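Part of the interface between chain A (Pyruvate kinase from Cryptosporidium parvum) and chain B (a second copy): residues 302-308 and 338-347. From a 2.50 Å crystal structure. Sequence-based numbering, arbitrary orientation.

Chain A (302-308) PPEKIFV
Chain B (338-347) NRPTRAEMTD

This contact buries 346 Å² between a short turn entering a helix on chain A and, on chain B, the first turns of a helix and the loop before it, with no hydrogen bond across it: it is built from packing alone. Two CA pairs set the register: E304(A) CA lies 7.1 Å from M345(B) CA, and F307(A) CA lies 6.2 Å from T346(B) CA.

P302(A), at phi/psi -61/136, points its CB away and stays out of the contact, but its O accepts from K305(A) N at 2.9 Å, closing the turn that presents the next residues. P303(A) follows at -61/-28, C-gamma exo, its CB directed toward chain B; it loses 74 Å², the most of any residue here. Its ring meets two partners. CG lies over one face of the R339(B) guanidinium, 3.4 Å from CZ, a carbon over the flat face of the group, a face poor in hydrogen-bonding directions; R339(B) (-147/157), with chi1 -134°, chi2 t, chi3 p and chi4 -157°, is exposed and poorly ordered, so its position is the less certain one. P303(A) CB sits 3.7 Å from M345(B) CE, an apolar pair.

M345(B) (-75/-43) points toward chain A with chi1 m, chi2 t and chi3 at 95°, which carries its methyl to the backbone of the turn: CE is 3.6 Å from P303(A) C and also 3.6 Å from E304(A) N. E304(A) (-68/-13) sends its CB sideways, with chi1 p and chi2 -101°, and its carboxylate is hydrogen-bonded elsewhere in the structure. K305(A) (-96/-15, chi1 m, chi2 and chi3 t, chi4 m) points away.

I306(A) (-57/-46, chi1 m, chi2 t) turns back toward chain B. Its CD1 lies over one face of the R342(B) guanidinium, 3.7 Å from NH2, repeating the aliphatic-on-guanidinium theme of P303(A). R342(B) (-46/-56) starts sideways, and chi1 m, chi2 149°, chi3 t and chi4 76° bring its end nearer. F307(A) (-63/-31, chi1 p, chi2 -92°) is buried and makes its closest approach through CB, 3.8 Å from CG2 of T346(B) (-62/-36, chi1 p). V308(A) (-66/-47, chi1 t) makes no contact.

Chain B supports this with a helix over 342-347, preceded by T341(B) at the N-cap position. T341(B) N donates to E344(B) OE1 at 2.8 Å, tying the side chain of E344(B) back to the helix start, while T346(B) N to R342(B) O, 2.9 Å, holds the first turn. From this helix R342(B), M345(B) and T346(B) reach chain A, whereas A343(B), E344(B) and D347(B) remain out of reach.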

# COMPACT_ATOMS: atom_id res chain seq x y z
N PRO A 302 -33.51 8.36 12.28
CA PRO A 302 -33.11 9.77 12.20
C PRO A 302 -32.62 10.14 10.80
O PRO A 302 -31.88 9.37 10.19
CB PRO A 302 -31.97 9.86 13.22
CG PRO A 302 -32.25 8.77 14.19
CD PRO A 302 -32.83 7.65 13.37
N PRO A 303 -33.06 11.31 10.29
CA PRO A 303 -32.76 11.77 8.92
C PRO A 303 -31.26 11.96 8.65
O PRO A 303 -30.84 11.83 7.50
CB PRO A 303 -33.48 13.12 8.84
CG PRO A 303 -34.55 13.04 9.88
CD PRO A 303 -33.93 12.26 11.00
N GLU A 304 -30.49 12.25 9.69
CA GLU A 304 -29.04 12.37 9.55
C GLU A 304 -28.38 11.02 9.24
O GLU A 304 -27.22 10.98 8.85
CB GLU A 304 -28.40 13.02 10.79
CG GLU A 304 -28.31 12.14 12.03
CD GLU A 304 -29.40 12.43 13.05
OE1 GLU A 304 -30.49 12.90 12.66
OE2 GLU A 304 -29.16 12.19 14.26
N LYS A 305 -29.13 9.94 9.41
CA LYS A 305 -28.59 8.59 9.20
C LYS A 305 -28.87 8.03 7.81
O LYS A 305 -28.25 7.05 7.41
CB LYS A 305 -29.10 7.63 10.28
CG LYS A 305 -28.49 7.87 11.66
CD LYS A 305 -29.03 6.90 12.69
CE LYS A 305 -28.50 7.21 14.08
NZ LYS A 305 -27.08 6.81 14.23
N ILE A 306 -29.79 8.66 7.08
CA ILE A 306 -30.19 8.18 5.75
C ILE A 306 -29.00 8.06 4.78
O ILE A 306 -28.86 7.04 4.10
CB ILE A 306 -31.33 9.03 5.14
CG1 ILE A 306 -32.63 8.81 5.93
CG2 ILE A 306 -31.55 8.67 3.67
CD1 ILE A 306 -33.62 9.95 5.81
N PHE A 307 -28.15 9.08 4.73
CA PHE A 307 -27.00 9.06 3.82
C PHE A 307 -26.01 7.93 4.14
O PHE A 307 -25.36 7.40 3.24
CB PHE A 307 -26.29 10.43 3.77
CG PHE A 307 -25.26 10.62 4.84
CD1 PHE A 307 -25.61 11.22 6.05
CD2 PHE A 307 -23.95 10.21 4.65
CE1 PHE A 307 -24.65 11.40 7.05
CE2 PHE A 307 -22.99 10.38 5.64
CZ PHE A 307 -23.34 10.98 6.84
N VAL A 308 -25.92 7.56 5.42
CA VAL A 308 -25.05 6.47 5.87
C VAL A 308 -25.55 5.14 5.31
O VAL A 308 -24.77 4.35 4.77
CB VAL A 308 -24.97 6.41 7.42
CG1 VAL A 308 -24.03 5.30 7.87
CG2 VAL A 308 -24.51 7.74 7.99
N ASN B 338 -39.53 23.23 8.34
CA ASN B 338 -39.00 22.73 9.61
C ASN B 338 -37.71 21.91 9.47
O ASN B 338 -36.88 21.90 10.37
CB ASN B 338 -40.06 21.90 10.34
CG ASN B 338 -39.58 21.36 11.67
OD1 ASN B 338 -39.22 22.11 12.57
ND2 ASN B 338 -39.57 20.03 11.79
N ARG B 339 -37.56 21.22 8.33
CA ARG B 339 -36.41 20.35 8.10
C ARG B 339 -36.01 20.32 6.62
O ARG B 339 -36.83 20.63 5.75
CB ARG B 339 -36.73 18.94 8.62
CG ARG B 339 -35.61 18.31 9.44
CD ARG B 339 -36.08 17.07 10.18
NE ARG B 339 -36.48 16.00 9.27
CZ ARG B 339 -37.31 15.01 9.59
NH1 ARG B 339 -37.83 14.93 10.81
NH2 ARG B 339 -37.61 14.08 8.69
N PRO B 340 -34.74 19.96 6.32
CA PRO B 340 -34.29 19.99 4.93
C PRO B 340 -34.59 18.69 4.19
O PRO B 340 -35.02 17.71 4.81
CB PRO B 340 -32.78 20.16 5.08
CG PRO B 340 -32.45 19.42 6.32
CD PRO B 340 -33.67 19.45 7.21
N THR B 341 -34.36 18.69 2.88
CA THR B 341 -34.49 17.47 2.09
C THR B 341 -33.13 16.78 1.98
O THR B 341 -32.10 17.36 2.31
CB THR B 341 -35.07 17.74 0.69
OG1 THR B 341 -34.33 18.79 0.05
CG2 THR B 341 -36.55 18.12 0.79
N ARG B 342 -33.17 15.52 1.53
CA ARG B 342 -31.98 14.67 1.44
C ARG B 342 -30.76 15.34 0.84
O ARG B 342 -29.70 15.38 1.48
CB ARG B 342 -32.32 13.40 0.65
CG ARG B 342 -32.97 12.32 1.49
CD ARG B 342 -33.92 11.47 0.65
NE ARG B 342 -34.53 10.40 1.43
CZ ARG B 342 -35.52 10.57 2.31
NH1 ARG B 342 -36.03 11.78 2.54
NH2 ARG B 342 -36.01 9.53 2.97
N ALA B 343 -30.91 15.88 -0.37
CA ALA B 343 -29.81 16.52 -1.10
C ALA B 343 -29.02 17.53 -0.26
O ALA B 343 -27.80 17.60 -0.35
CB ALA B 343 -30.34 17.19 -2.37
N GLU B 344 -29.74 18.28 0.56
CA GLU B 344 -29.12 19.32 1.38
C GLU B 344 -28.29 18.74 2.52
O GLU B 344 -27.24 19.29 2.87
CB GLU B 344 -30.20 20.25 1.93
CG GLU B 344 -31.03 20.92 0.84
CD GLU B 344 -32.22 21.67 1.38
OE1 GLU B 344 -33.18 21.00 1.84
OE2 GLU B 344 -32.19 22.92 1.34
N MET B 345 -28.75 17.63 3.09
CA MET B 345 -28.04 16.95 4.16
C MET B 345 -26.83 16.20 3.62
O MET B 345 -25.76 16.24 4.23
CB MET B 345 -28.97 15.99 4.91
CG MET B 345 -30.15 16.66 5.60
SD MET B 345 -31.29 15.48 6.36
CE MET B 345 -30.68 15.46 8.04
N THR B 346 -27.01 15.52 2.49
CA THR B 346 -25.90 14.79 1.86
C THR B 346 -24.78 15.75 1.46
O THR B 346 -23.60 15.41 1.57
CB THR B 346 -26.35 13.95 0.65
OG1 THR B 346 -26.93 14.80 -0.35
CG2 THR B 346 -27.36 12.88 1.06
N ASP B 347 -25.16 16.95 1.03
CA ASP B 347 -24.21 18.01 0.67
C ASP B 347 -23.28 18.35 1.83
O ASP B 347 -22.06 18.43 1.66
CB ASP B 347 -24.95 19.26 0.19
CG ASP B 347 -24.04 20.25 -0.53
OD1 ASP B 347 -23.23 19.82 -1.38
OD2 ASP B 347 -24.15 21.46 -0.27